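Local coordinates for uncharacterized protein (Bacteroides caccae, PDB 4L7A) that is probably a zinc-dependent metallopeptidase of the zincin type, although its substrate and biological role are unknown, at residues Asp38-Met43 and Val93-Gly98; Leu120-Trp125 and Glu136-Val141; Gly166-Thr171 and Ser193-Asp198; Lys162-Asn167 and Leu184-Pro189. All blocks are in the same frame, centred on the assembly; numbering follows the deposited sequence.

Interaction 1: Asp38-Met43 and Val93-Gly98; sequences DFKYRM and VIHLIG
With CG anti to the backbone N (chi1 -170°), the ring of Phe39 swings along the sheet toward strand 93-98, and Leu96, whose CG lies anti to its carbonyl carbon (chi1 -55°), offers CD1 to it. Phe39 is the middle residue of strand 38-40, an outermost strand that runs parallel to 93-98 in the mixed four-stranded sheet of what is probably a zincin fold. The ring crosses its neighbours obliquely: Phe39 CZ lies 3.7 Å from Leu96 CD1, and Phe39 CD2 is 4.1 Å from Ile94 CG2. Helices 17-35 and 59-81 pack over this face, bringing Leu27, Tyr31 and Ala66 to the same ring. An alanine in place of Phe39 would lack the ring and would probably loosen the seam between these helices and the two strands. On the other face of the sheet the extended Lys40 chain runs alongside His95 in the same direction, with Lys40 CD 3.6 Å from His95 NE2. The Lys40 ammonium, itself in a long salt bridge with Asp38, may disfavour a charged imidazole. Lys40 also carries much of the backbone pairing: its N donates almost straight (173°) to Ile94 O at 2.8 Å, and its O receives Leu96 N at 2.9 Å. Beyond the strand the ladder gives way to a water, which donates to Tyr41 O at 2.5 Å and to Leu96 O at 2.7 Å.

Interaction 2: Leu120-Trp125 and Glu136-Val141; sequences LYMGNW and EYYFKV
Trp125 turns the edge of its six-membered ring onto the face of Tyr137, a T-shaped stack with centroids 5.5 Å apart and planes at 85°. The pair sits where residues 120-122, at the end of strand 115-122, run nearly antiparallel to the 136-141 part of helix 131-153, whose HEFAH sequence matches the HExxH zinc-binding signature of zincin metallopeptidases. Trp125 CZ3 leads, 3.8 Å from Tyr137 CE2. The indole reaches this far with CG in the crowded position between the backbone N and carbonyl carbon (chi1 45°), and a hydrogen bond from its NE1 to Ser99 O holds its other end. The helix contains a wider pi-type turn at 136-139, and the adjacent Tyr137 and Tyr138 both point to the strand from it. Tyr137 CB lies over the centre of the Tyr138 ring. The Tyr138 ring reaches across to the strand backbone, where its OH donates to Tyr121 O at 2.6 Å, approaching from above the carbonyl plane (33° out of it). Leu120 crosses the same ring obliquely, CD2 lying 3.7 Å from Tyr138 CD1. A phenylalanine in place of Tyr138 would probably lose this hydrogen bond to the Tyr121 carbonyl, though the Leu120 packing might survive. Around that hydroxyl the apolar walls are close: selenomethionine Met122 CB stands 3.5 Å from Tyr138 OH, and Trp125 CH2 3.8 Å from the same oxygen.

Interaction 3: Gly166-Thr171 and Ser193-Asp198; sequences GNYTPT and SKPSED
Segment 166-171 is irregular loop, while 193-198 runs from a loop into the start of helix 195-208, with Lys194 at the N-cap. The two backbones come closest at Pro170 and Ser193, whose CA atoms are 4.3 Å apart. Pro170 has no N-H to give, so Ser193 O instead meets Pro170 CA, a CA-H...O contact of 3.2 Å. Inside the helix start, Asp198 N donates to Lys194 O at 2.9 Å. Tyr168 then lays its ring along this first turn. Pro195 CD stands over the centre of the Tyr168 ring, 3.8 Å from its centroid and 6° off the normal, a CH-pi contact. At the far end of the ring, Tyr168 OH donates to Asp198 OD2 at 2.6 Å, which accepts through its anti lone pair, with ring and carboxylate planes 62° apart. Asp198 presents that oxygen with CG anti to its backbone N (chi1 -176°). The buried carboxylate has further partners: Lys232 makes a salt bridge to OD2, and Tyr160 OH is hydrogen-bonded to OD1. Two phenols and an ammonium around one acid would probably favour its ionised form, so the loop is tied to the helix start through a charge with ample compensation.

Interaction 4: Lys162-Asn167 and Leu184-Pro189; sequences KISAGN and LGFVTP
Two turns face each other here: a type II beta turn from Ser164 to Asn167, and the Schellman motif that ends the short helix around 178-181, with Gly185 as its C-prime residue. Both depend on a glycine at positive phi. Gly166 has phi 104° and Gly185 phi 90°, and a beta carbon at either position would collide with the carbonyl oxygen of the residue before. Within the first turn, Asn167 N donates to Ser164 O at 2.9 Å.

The packing between the turns is carried by the tip of the Phe186 ring. Its CG is anti to the carbonyl carbon (chi1 -64°), which brings the far end of the ring to the 164-167 turn. Phe186 CZ lies 3.8 Å from Ser164 CB, and Asn167 O sits at the ring edge, near its plane, 3.5 Å from Phe186 CE2. That carbonyl is also hydrogen-bonded to Arg176 NH1, so it meets a guanidinium as well as an aromatic edge. Asn167 CB adds an apolar touch at 4.0 Å from Phe186 CE2.

The polar links are indirect. Lys232 NZ, from helix 211-244, is hydrogen-bonded to both Ser164 OG and Gly185 O, so one ammonium joins the two turns. A water also bridges them: it takes the N-H of Asn167 ND2 at 3.0 Å, gives a proton to Leu184 O at 2.7 Å, and makes its third bond with Ser164 OG, also at 2.7 Å.

How the interactions relate
The four contacts fall into two pairs. Interactions 1 and 2 share the sheet, their centres 13 Å apart: His95 O lies 2.8 Å from Leu120 N, a probable hydrogen bond that carries the ladder on to the helix-facing strand. Interactions 3 and 4 share Gly166 and Asn167, with centres 7 Å apart; Tyr168 CE1 is 3.5 Å from Phe186 CE1. The nearest atoms of interactions 2 and 4 are about 4 Å apart without touching, and the presumed zinc-binding HEFAH sequence lies just beyond the 136-141 segment on the same helix. Helix 195-208 connects the pairs: its Glu201 bonds to Lys140, in the 136-141 segment, and to Thr188, in the 184-189 segment.

Interaction 1: Asp38-Met43 and Val93-Gly98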
loop_
_atom_site.group_PDB
_atom_site.type_symbol
_atom_site.label_atom_id
_atom_site.label_comp_id
_atom_site.label_asym_id
_atom_site.label_seq_id
_atom_site.Cartn_x
_atom_site.Cartn_y
_atom_site.Cartn_z
ATOM N N ASP A 38 12.499 6.491 7.347
ATOM C CA ASP A 38 12.696 6.318 8.771
ATOM C C ASP A 38 11.606 5.379 9.236
ATOM O O ASP A 38 10.424 5.752 9.313
ATOM C CB ASP A 38 12.663 7.715 9.404
ATOM C CG ASP A 38 12.953 7.730 10.891
ATOM O OD1 ASP A 38 13.422 6.723 11.479
ATOM O OD2 ASP A 38 12.668 8.787 11.486
ATOM N N PHE A 39 11.969 4.156 9.579
ATOM C CA PHE A 39 11.006 3.163 10.088
ATOM C C PHE A 39 11.043 3.091 11.611
ATOM O O PHE A 39 12.019 2.655 12.178
ATOM C CB PHE A 39 11.372 1.821 9.480
ATOM C CG PHE A 39 10.367 0.697 9.690
ATOM C CD1 PHE A 39 10.224 0.072 10.914
ATOM C CD2 PHE A 39 9.663 0.156 8.597
ATOM C CE1 PHE A 39 9.380 -0.993 11.056
ATOM C CE2 PHE A 39 8.798 -0.926 8.744
ATOM C CZ PHE A 39 8.648 -1.481 9.995
ATOM N N LYS A 40 9.971 3.488 12.282
ATOM C CA LYS A 40 9.986 3.587 13.741
ATOM C C LYS A 40 9.106 2.524 14.400
ATOM O O LYS A 40 7.951 2.324 14.006
ATOM C CB LYS A 40 9.525 4.967 14.177
ATOM C CG LYS A 40 10.344 6.112 13.621
ATOM C CD LYS A 40 10.106 7.358 14.433
ATOM C CE LYS A 40 10.756 8.575 13.808
ATOM N NZ LYS A 40 10.371 9.777 14.578
ATOM N N TYR A 41 9.671 1.826 15.379
ATOM C CA TYR A 41 8.921 0.859 16.152
ATOM C C TYR A 41 8.927 1.165 17.621
ATOM O O TYR A 41 8.034 0.707 18.335
ATOM C CB TYR A 41 9.435 -0.537 15.921
ATOM C CG TYR A 41 10.788 -0.762 16.477
ATOM C CD1 TYR A 41 11.911 -0.344 15.789
ATOM C CD2 TYR A 41 10.949 -1.384 17.699
ATOM C CE1 TYR A 41 13.192 -0.536 16.324
ATOM C CE2 TYR A 41 12.208 -1.562 18.250
ATOM C CZ TYR A 41 13.330 -1.154 17.537
ATOM O OH TYR A 41 14.552 -1.322 18.097
ATOM N N ARG A 42 9.900 1.946 18.077
ATOM C CA ARG A 42 10.032 2.241 19.503
ATOM C C ARG A 42 8.918 3.205 19.876
ATOM O O ARG A 42 8.781 4.276 19.273
ATOM C CB ARG A 42 11.401 2.840 19.815
ATOM C CG ARG A 42 12.626 1.880 19.707
ATOM C CD ARG A 42 13.914 2.728 19.634
ATOM N NE ARG A 42 15.170 1.982 19.625
ATOM C CZ ARG A 42 15.743 1.480 20.692
ATOM N NH1 ARG A 42 15.170 1.588 21.877
ATOM N NH2 ARG A 42 16.873 0.813 20.577
HETATM N N MSE A 43 8.164 2.841 20.896
HETATM C CA MSE A 43 7.031 3.655 21.356
HETATM C C MSE A 43 7.413 5.039 21.898
HETATM O O MSE A 43 6.684 6.028 21.704
HETATM C CB MSE A 43 6.270 2.894 22.429
HETATM C CG MSE A 43 5.600 1.635 21.886
HETATM SE SE MSE A 43 4.949 0.473 23.308
HETATM C CE MSE A 43 6.549 -0.682 23.573
ATOM N N VAL A 93 8.388 8.443 6.455
ATOM C CA VAL A 93 8.336 7.792 7.764
ATOM C C VAL A 93 7.263 6.709 7.797
ATOM O O VAL A 93 6.169 6.892 7.224
ATOM C CB VAL A 93 8.049 8.848 8.871
ATOM C CG1 VAL A 93 7.845 8.170 10.223
ATOM C CG2 VAL A 93 9.188 9.832 8.991
ATOM N N ILE A 94 7.608 5.567 8.388
ATOM C CA ILE A 94 6.683 4.471 8.663
ATOM C C ILE A 94 6.703 4.274 10.191
ATOM O O ILE A 94 7.802 4.263 10.779
ATOM C CB ILE A 94 7.058 3.209 7.908
ATOM C CG1 ILE A 94 6.928 3.418 6.407
ATOM C CG2 ILE A 94 6.118 2.086 8.259
ATOM C CD1 ILE A 94 7.636 2.372 5.575
ATOM N N HIS A 95 5.534 4.284 10.856
ATOM C CA HIS A 95 5.481 4.033 12.316
ATOM C C HIS A 95 4.709 2.769 12.493
ATOM O O HIS A 95 3.697 2.609 11.842
ATOM C CB HIS A 95 4.659 5.078 13.049
ATOM C CG HIS A 95 5.350 6.382 13.225
ATOM N ND1 HIS A 95 4.780 7.428 13.923
ATOM C CD2 HIS A 95 6.580 6.803 12.856
ATOM C CE1 HIS A 95 5.620 8.454 13.956
ATOM N NE2 HIS A 95 6.723 8.096 13.317
ATOM N N LEU A 96 5.153 1.892 13.359
ATOM C CA LEU A 96 4.346 0.754 13.775
ATOM C C LEU A 96 3.838 1.066 15.163
ATOM O O LEU A 96 4.610 1.500 16.033
ATOM C CB LEU A 96 5.152 -0.530 13.830
ATOM C CG LEU A 96 5.894 -0.947 12.598
ATOM C CD1 LEU A 96 6.403 -2.364 12.776
ATOM C CD2 LEU A 96 4.972 -0.885 11.390
ATOM N N ILE A 97 2.539 0.870 15.356
ATOM C CA ILE A 97 1.901 1.044 16.647
ATOM C C ILE A 97 1.095 -0.179 16.954
ATOM O O ILE A 97 0.420 -0.731 16.088
ATOM C CB ILE A 97 0.990 2.274 16.669
ATOM C CG1 ILE A 97 1.824 3.521 16.481
ATOM C CG2 ILE A 97 0.251 2.399 17.953
ATOM C CD1 ILE A 97 0.956 4.864 16.426
ATOM N N GLY A 98 1.144 -0.623 18.201
ATOM C CA GLY A 98 0.379 -1.835 18.560
ATOM C C GLY A 98 -1.120 -1.584 18.757
ATOM O O GLY A 98 -1.512 -0.576 19.325
HETATM O O HOH W 1 5.682 1.460 18.466
#

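Interaction 2: Leu120-Trp125 and Glu136-Val141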
loop_
_atom_site.group_PDB
_atom_site.type_symbol
_atom_site.label_atom_id
_atom_site.label_comp_id
_atom_site.label_asym_id
_atom_site.label_seq_id
_atom_site.Cartn_x
_atom_site.Cartn_y
_atom_site.Cartn_z
ATOM N N LEU A 120 1.168 2.031 10.669
ATOM C CA LEU A 120 0.512 0.779 10.595
ATOM C C LEU A 120 0.228 0.283 12.014
ATOM O O LEU A 120 1.137 0.215 12.847
ATOM C CB LEU A 120 1.382 -0.230 9.894
ATOM C CG LEU A 120 1.975 0.156 8.545
ATOM C CD1 LEU A 120 2.842 -0.948 8.052
ATOM C CD2 LEU A 120 0.834 0.401 7.574
ATOM N N TYR A 121 -1.021 -0.115 12.245
ATOM C CA TYR A 121 -1.458 -0.678 13.491
ATOM C C TYR A 121 -1.394 -2.194 13.330
ATOM O O TYR A 121 -1.935 -2.775 12.360
ATOM C CB TYR A 121 -2.878 -0.171 13.837
ATOM C CG TYR A 121 -2.869 1.283 14.178
ATOM C CD1 TYR A 121 -3.011 2.266 13.229
ATOM C CD2 TYR A 121 -2.717 1.689 15.506
ATOM C CE1 TYR A 121 -2.965 3.624 13.592
ATOM C CE2 TYR A 121 -2.694 3.003 15.870
ATOM C CZ TYR A 121 -2.791 3.975 14.917
ATOM O OH TYR A 121 -2.766 5.290 15.364
HETATM N N MSE A 122 -0.744 -2.831 14.301
HETATM C CA MSE A 122 -0.501 -4.259 14.244
HETATM C C MSE A 122 -0.580 -4.952 15.593
HETATM O O MSE A 122 -0.498 -4.319 16.612
HETATM C CB MSE A 122 0.892 -4.575 13.617
HETATM C CG MSE A 122 1.964 -3.550 13.821
HETATM SE SE MSE A 122 2.701 -3.337 15.636
HETATM C CE MSE A 122 3.965 -4.812 15.678
ATOM N N GLY A 123 -0.681 -6.275 15.548
ATOM C CA GLY A 123 -0.716 -7.119 16.743
ATOM C C GLY A 123 -0.826 -8.558 16.288
ATOM O O GLY A 123 -0.945 -8.828 15.095
ATOM N N ASN A 124 -0.732 -9.495 17.187
ATOM C CA ASN A 124 -0.613 -10.872 16.701
ATOM C C ASN A 124 -1.995 -11.466 16.319
ATOM O O ASN A 124 -2.071 -12.645 16.037
ATOM C CB ASN A 124 0.217 -11.757 17.651
ATOM C CG ASN A 124 -0.425 -11.905 18.982
ATOM O OD1 ASN A 124 -1.545 -11.424 19.206
ATOM N ND2 ASN A 124 0.249 -12.608 19.887
ATOM N N TRP A 125 -3.053 -10.631 16.284
ATOM C CA TRP A 125 -4.268 -10.960 15.526
ATOM C C TRP A 125 -3.978 -11.085 14.006
ATOM O O TRP A 125 -4.831 -11.535 13.251
ATOM C CB TRP A 125 -5.383 -9.926 15.720
ATOM C CG TRP A 125 -4.914 -8.503 15.631
ATOM C CD1 TRP A 125 -4.512 -7.701 16.696
ATOM C CD2 TRP A 125 -4.750 -7.691 14.450
ATOM N NE1 TRP A 125 -4.132 -6.472 16.229
ATOM C CE2 TRP A 125 -4.287 -6.423 14.874
ATOM C CE3 TRP A 125 -4.934 -7.911 13.087
ATOM C CZ2 TRP A 125 -3.988 -5.405 13.987
ATOM C CZ3 TRP A 125 -4.661 -6.876 12.206
ATOM C CH2 TRP A 125 -4.190 -5.640 12.662
ATOM N N GLU A 136 -5.628 -6.135 2.382
ATOM C CA GLU A 136 -6.762 -5.369 2.898
ATOM C C GLU A 136 -6.284 -4.366 3.993
ATOM O O GLU A 136 -6.664 -3.240 3.959
ATOM C CB GLU A 136 -7.839 -6.295 3.424
ATOM C CG GLU A 136 -9.051 -5.605 3.972
ATOM C CD GLU A 136 -9.947 -6.549 4.846
ATOM O OE1 GLU A 136 -9.789 -7.796 4.846
ATOM O OE2 GLU A 136 -10.824 -6.024 5.538
ATOM N N TYR A 137 -5.438 -4.786 4.923
ATOM C CA TYR A 137 -5.097 -3.968 6.035
ATOM C C TYR A 137 -4.081 -2.880 5.697
ATOM O O TYR A 137 -4.099 -1.832 6.310
ATOM C CB TYR A 137 -4.461 -4.842 7.145
ATOM C CG TYR A 137 -5.337 -5.904 7.750
ATOM C CD1 TYR A 137 -6.713 -5.729 7.864
ATOM C CD2 TYR A 137 -4.789 -7.107 8.223
ATOM C CE1 TYR A 137 -7.531 -6.730 8.426
ATOM C CE2 TYR A 137 -5.608 -8.115 8.785
ATOM C CZ TYR A 137 -6.966 -7.903 8.896
ATOM O OH TYR A 137 -7.784 -8.881 9.425
ATOM N N TYR A 138 -3.163 -3.180 4.776
ATOM C CA TYR A 138 -1.960 -2.421 4.598
ATOM C C TYR A 138 -1.566 -2.127 3.177
ATOM O O TYR A 138 -1.390 -0.963 2.881
ATOM C CB TYR A 138 -0.756 -3.098 5.234
ATOM C CG TYR A 138 -0.881 -3.486 6.681
ATOM C CD1 TYR A 138 -1.315 -2.573 7.650
ATOM C CD2 TYR A 138 -0.532 -4.743 7.085
ATOM C CE1 TYR A 138 -1.413 -2.927 9.003
ATOM C CE2 TYR A 138 -0.580 -5.123 8.428
ATOM C CZ TYR A 138 -1.039 -4.210 9.397
ATOM O OH TYR A 138 -1.078 -4.612 10.724
ATOM N N PHE A 139 -1.395 -3.137 2.306
ATOM C CA PHE A 139 -0.682 -2.848 1.070
ATOM C C PHE A 139 -1.526 -2.099 0.055
ATOM O O PHE A 139 -1.008 -1.270 -0.667
ATOM C CB PHE A 139 -0.114 -4.103 0.400
ATOM C CG PHE A 139 1.021 -4.702 1.134
ATOM C CD1 PHE A 139 2.165 -3.973 1.364
ATOM C CD2 PHE A 139 0.970 -5.998 1.548
ATOM C CE1 PHE A 139 3.211 -4.524 2.104
ATOM C CE2 PHE A 139 2.008 -6.561 2.231
ATOM C CZ PHE A 139 3.112 -5.824 2.535
ATOM N N LYS A 140 -2.824 -2.393 -0.009
ATOM C CA LYS A 140 -3.704 -1.662 -0.942
ATOM C C LYS A 140 -3.592 -0.137 -0.737
ATOM O O LYS A 140 -3.345 0.641 -1.679
ATOM C CB LYS A 140 -5.151 -2.156 -0.836
ATOM C CG LYS A 140 -6.235 -1.182 -1.276
ATOM C CD LYS A 140 -6.261 -1.152 -2.766
ATOM C CE LYS A 140 -7.140 0.000 -3.311
ATOM N NZ LYS A 140 -8.410 0.201 -2.578
ATOM N N VAL A 141 -3.845 0.308 0.477
ATOM C CA VAL A 141 -3.742 1.752 0.771
ATOM C C VAL A 141 -2.342 2.312 0.521
ATOM O O VAL A 141 -2.188 3.436 0.026
ATOM C CB VAL A 141 -4.147 2.054 2.223
ATOM C CG1 VAL A 141 -3.948 3.464 2.517
ATOM C CG2 VAL A 141 -5.643 1.719 2.377
#

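Interaction 3: Gly166-Thr171 and Ser193-Asp198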
loop_
_atom_site.group_PDB
_atom_site.type_symbol
_atom_site.label_atom_id
_atom_site.label_comp_id
_atom_site.label_asym_id
_atom_site.label_seq_id
_atom_site.Cartn_x
_atom_site.Cartn_y
_atom_site.Cartn_z
ATOM N N GLY A 166 -19.125 13.297 -15.052
ATOM C CA GLY A 166 -20.560 13.162 -14.938
ATOM C C GLY A 166 -20.931 12.107 -13.923
ATOM O O GLY A 166 -21.998 12.179 -13.369
ATOM N N ASN A 167 -20.040 11.164 -13.603
ATOM C CA ASN A 167 -20.403 10.103 -12.669
ATOM C C ASN A 167 -19.680 10.123 -11.325
ATOM O O ASN A 167 -19.943 9.257 -10.493
ATOM C CB ASN A 167 -20.184 8.751 -13.355
ATOM C CG ASN A 167 -21.210 8.494 -14.410
ATOM O OD1 ASN A 167 -22.314 8.914 -14.265
ATOM N ND2 ASN A 167 -20.841 7.851 -15.485
ATOM N N TYR A 168 -18.806 11.107 -11.111
ATOM C CA TYR A 168 -18.106 11.232 -9.852
ATOM C C TYR A 168 -19.034 11.777 -8.758
ATOM O O TYR A 168 -19.914 12.544 -9.031
ATOM C CB TYR A 168 -16.887 12.151 -10.010
ATOM C CG TYR A 168 -15.738 11.481 -10.753
ATOM C CD1 TYR A 168 -14.980 10.502 -10.140
ATOM C CD2 TYR A 168 -15.465 11.773 -12.067
ATOM C CE1 TYR A 168 -13.946 9.875 -10.788
ATOM C CE2 TYR A 168 -14.404 11.120 -12.772
ATOM C CZ TYR A 168 -13.665 10.167 -12.110
ATOM O OH TYR A 168 -12.638 9.525 -12.723
ATOM N N THR A 169 -18.799 11.384 -7.519
ATOM C CA THR A 169 -19.526 11.963 -6.371
ATOM C C THR A 169 -18.501 12.375 -5.318
ATOM O O THR A 169 -18.190 11.594 -4.423
ATOM C CB THR A 169 -20.583 10.988 -5.811
ATOM O OG1 THR A 169 -19.970 9.742 -5.455
ATOM C CG2 THR A 169 -21.672 10.746 -6.855
ATOM N N PRO A 170 -17.910 13.585 -5.465
ATOM C CA PRO A 170 -16.812 13.999 -4.572
ATOM C C PRO A 170 -17.268 13.979 -3.115
ATOM O O PRO A 170 -16.523 13.604 -2.275
ATOM C CB PRO A 170 -16.448 15.423 -5.019
ATOM C CG PRO A 170 -17.123 15.629 -6.367
ATOM C CD PRO A 170 -18.181 14.553 -6.542
ATOM N N THR A 171 -18.501 14.350 -2.855
ATOM C CA THR A 171 -19.140 14.111 -1.573
ATOM C C THR A 171 -20.205 13.039 -1.759
ATOM O O THR A 171 -20.959 13.109 -2.718
ATOM C CB THR A 171 -19.808 15.403 -1.043
ATOM O OG1 THR A 171 -18.778 16.366 -0.779
ATOM C CG2 THR A 171 -20.545 15.111 0.290
ATOM N N SER A 193 -15.031 8.873 -6.364
ATOM C CA SER A 193 -15.137 10.178 -5.702
ATOM C C SER A 193 -14.631 11.332 -6.614
ATOM O O SER A 193 -15.346 12.300 -6.895
ATOM C CB SER A 193 -14.347 10.158 -4.375
ATOM O OG SER A 193 -13.009 9.701 -4.554
ATOM N N LYS A 194 -13.387 11.200 -7.070
ATOM C CA LYS A 194 -12.705 12.245 -7.784
ATOM C C LYS A 194 -11.686 11.572 -8.730
ATOM O O LYS A 194 -11.085 10.543 -8.365
ATOM C CB LYS A 194 -12.021 13.064 -6.665
ATOM C CG LYS A 194 -11.816 14.492 -6.841
ATOM C CD LYS A 194 -11.799 15.280 -5.495
ATOM C CE LYS A 194 -10.751 14.898 -4.422
ATOM N NZ LYS A 194 -9.245 15.060 -4.726
ATOM N N PRO A 195 -11.448 12.143 -9.928
ATOM C CA PRO A 195 -10.473 11.516 -10.824
ATOM C C PRO A 195 -9.129 11.209 -10.189
ATOM O O PRO A 195 -8.547 10.175 -10.494
ATOM C CB PRO A 195 -10.290 12.560 -11.961
ATOM C CG PRO A 195 -11.481 13.382 -11.914
ATOM C CD PRO A 195 -12.014 13.371 -10.523
ATOM N N SER A 196 -8.596 12.090 -9.347
ATOM C CA SER A 196 -7.251 11.809 -8.754
ATOM C C SER A 196 -7.281 10.547 -7.840
ATOM O O SER A 196 -6.324 9.782 -7.781
ATOM C CB SER A 196 -6.743 13.014 -7.962
ATOM O OG SER A 196 -7.665 13.219 -6.900
ATOM N N GLU A 197 -8.388 10.307 -7.156
ATOM C CA GLU A 197 -8.536 9.069 -6.386
ATOM C C GLU A 197 -8.812 7.841 -7.269
ATOM O O GLU A 197 -8.344 6.723 -6.969
ATOM C CB GLU A 197 -9.536 9.209 -5.233
ATOM C CG GLU A 197 -8.860 9.800 -3.985
ATOM C CD GLU A 197 -8.405 11.191 -4.225
ATOM O OE1 GLU A 197 -9.314 12.045 -4.394
ATOM O OE2 GLU A 197 -7.165 11.420 -4.324
ATOM N N ASP A 198 -9.534 8.060 -8.364
ATOM C CA ASP A 198 -9.866 7.026 -9.346
ATOM C C ASP A 198 -8.570 6.409 -9.907
ATOM O O ASP A 198 -8.351 5.205 -9.813
ATOM C CB ASP A 198 -10.750 7.638 -10.448
ATOM C CG ASP A 198 -11.250 6.644 -11.473
ATOM O OD1 ASP A 198 -10.745 5.512 -11.587
ATOM O OD2 ASP A 198 -12.211 7.009 -12.178
#

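Interaction 4: Lys162-Asn167 and Leu184-Pro189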
loop_
_atom_site.group_PDB
_atom_site.type_symbol
_atom_site.label_atom_id
_atom_site.label_comp_id
_atom_site.label_asym_id
_atom_site.label_seq_id
_atom_site.Cartn_x
_atom_site.Cartn_y
_atom_site.Cartn_z
ATOM N N LYS A 162 -11.723 12.878 -18.076
ATOM C CA LYS A 162 -12.947 12.955 -18.862
ATOM C C LYS A 162 -13.689 11.639 -18.945
ATOM O O LYS A 162 -14.902 11.633 -19.188
ATOM C CB LYS A 162 -12.655 13.338 -20.316
ATOM C CG LYS A 162 -12.047 14.676 -20.481
ATOM C CD LYS A 162 -11.788 14.887 -21.958
ATOM C CE LYS A 162 -11.142 16.217 -22.224
ATOM N NZ LYS A 162 -11.014 16.350 -23.708
ATOM N N ILE A 163 -12.963 10.532 -18.796
ATOM C CA ILE A 163 -13.544 9.224 -19.065
ATOM C C ILE A 163 -14.871 9.027 -18.298
ATOM O O ILE A 163 -15.872 8.659 -18.888
ATOM C CB ILE A 163 -12.571 8.089 -18.768
ATOM C CG1 ILE A 163 -11.415 8.148 -19.770
ATOM C CG2 ILE A 163 -13.250 6.739 -18.922
ATOM C CD1 ILE A 163 -10.223 7.362 -19.366
ATOM N N SER A 164 -14.893 9.338 -17.025
ATOM C CA SER A 164 -16.111 9.165 -16.228
ATOM C C SER A 164 -16.710 10.491 -15.767
ATOM O O SER A 164 -17.437 10.528 -14.796
ATOM C CB SER A 164 -15.805 8.292 -15.028
ATOM O OG SER A 164 -15.541 6.945 -15.368
ATOM N N ALA A 165 -16.405 11.588 -16.458
ATOM C CA ALA A 165 -17.009 12.923 -16.146
ATOM C C ALA A 165 -18.511 12.795 -16.092
ATOM O O ALA A 165 -19.110 12.222 -16.945
ATOM C CB ALA A 165 -16.621 13.993 -17.213
ATOM N N GLY A 166 -19.125 13.297 -15.052
ATOM C CA GLY A 166 -20.560 13.162 -14.938
ATOM C C GLY A 166 -20.931 12.107 -13.923
ATOM O O GLY A 166 -21.998 12.179 -13.369
ATOM N N ASN A 167 -20.040 11.164 -13.603
ATOM C CA ASN A 167 -20.403 10.103 -12.669
ATOM C C ASN A 167 -19.680 10.123 -11.325
ATOM O O ASN A 167 -19.943 9.257 -10.493
ATOM C CB ASN A 167 -20.184 8.751 -13.355
ATOM C CG ASN A 167 -21.210 8.494 -14.410
ATOM O OD1 ASN A 167 -22.314 8.914 -14.265
ATOM N ND2 ASN A 167 -20.841 7.851 -15.485
ATOM N N LEU A 184 -20.245 1.815 -13.864
ATOM C CA LEU A 184 -19.848 3.166 -14.284
ATOM C C LEU A 184 -18.339 3.267 -14.507
ATOM O O LEU A 184 -17.833 4.341 -14.814
ATOM C CB LEU A 184 -20.258 4.222 -13.228
ATOM C CG LEU A 184 -21.673 4.130 -12.698
ATOM C CD1 LEU A 184 -21.852 5.115 -11.554
ATOM C CD2 LEU A 184 -22.737 4.375 -13.768
ATOM N N GLY A 185 -17.612 2.167 -14.364
ATOM C CA GLY A 185 -16.179 2.171 -14.612
ATOM C C GLY A 185 -15.331 2.504 -13.395
ATOM O O GLY A 185 -14.208 2.964 -13.518
ATOM N N PHE A 186 -15.878 2.306 -12.204
ATOM C CA PHE A 186 -15.135 2.559 -10.959
ATOM C C PHE A 186 -14.807 1.236 -10.302
ATOM O O PHE A 186 -15.729 0.413 -10.056
ATOM C CB PHE A 186 -15.987 3.401 -9.997
ATOM C CG PHE A 186 -16.296 4.795 -10.517
ATOM C CD1 PHE A 186 -15.275 5.609 -11.012
ATOM C CD2 PHE A 186 -17.576 5.272 -10.534
ATOM C CE1 PHE A 186 -15.542 6.857 -11.491
ATOM C CE2 PHE A 186 -17.842 6.533 -11.020
ATOM C CZ PHE A 186 -16.840 7.309 -11.524
ATOM N N VAL A 187 -13.516 1.021 -10.013
ATOM C CA VAL A 187 -13.076 -0.213 -9.391
ATOM C C VAL A 187 -13.461 -0.384 -7.925
ATOM O O VAL A 187 -13.482 -1.500 -7.435
ATOM C CB VAL A 187 -11.554 -0.473 -9.557
ATOM C CG1 VAL A 187 -11.215 -0.766 -11.033
ATOM C CG2 VAL A 187 -10.679 0.699 -9.020
ATOM N N THR A 188 -13.759 0.709 -7.236
ATOM C CA THR A 188 -14.217 0.712 -5.861
ATOM C C THR A 188 -15.117 1.916 -5.676
ATOM O O THR A 188 -15.088 2.845 -6.474
ATOM C CB THR A 188 -13.031 0.917 -4.857
ATOM O OG1 THR A 188 -12.342 2.148 -5.124
ATOM C CG2 THR A 188 -12.089 -0.201 -4.905
ATOM N N PRO A 189 -15.886 1.956 -4.602
ATOM C CA PRO A 189 -16.665 3.185 -4.314
ATOM C C PRO A 189 -15.811 4.416 -4.230
ATOM O O PRO A 189 -16.172 5.453 -4.791
ATOM C CB PRO A 189 -17.268 2.889 -2.941
ATOM C CG PRO A 189 -17.494 1.394 -2.987
ATOM C CD PRO A 189 -16.270 0.844 -3.723
HETATM O O HOH W 2 -18.103 6.664 -16.083
#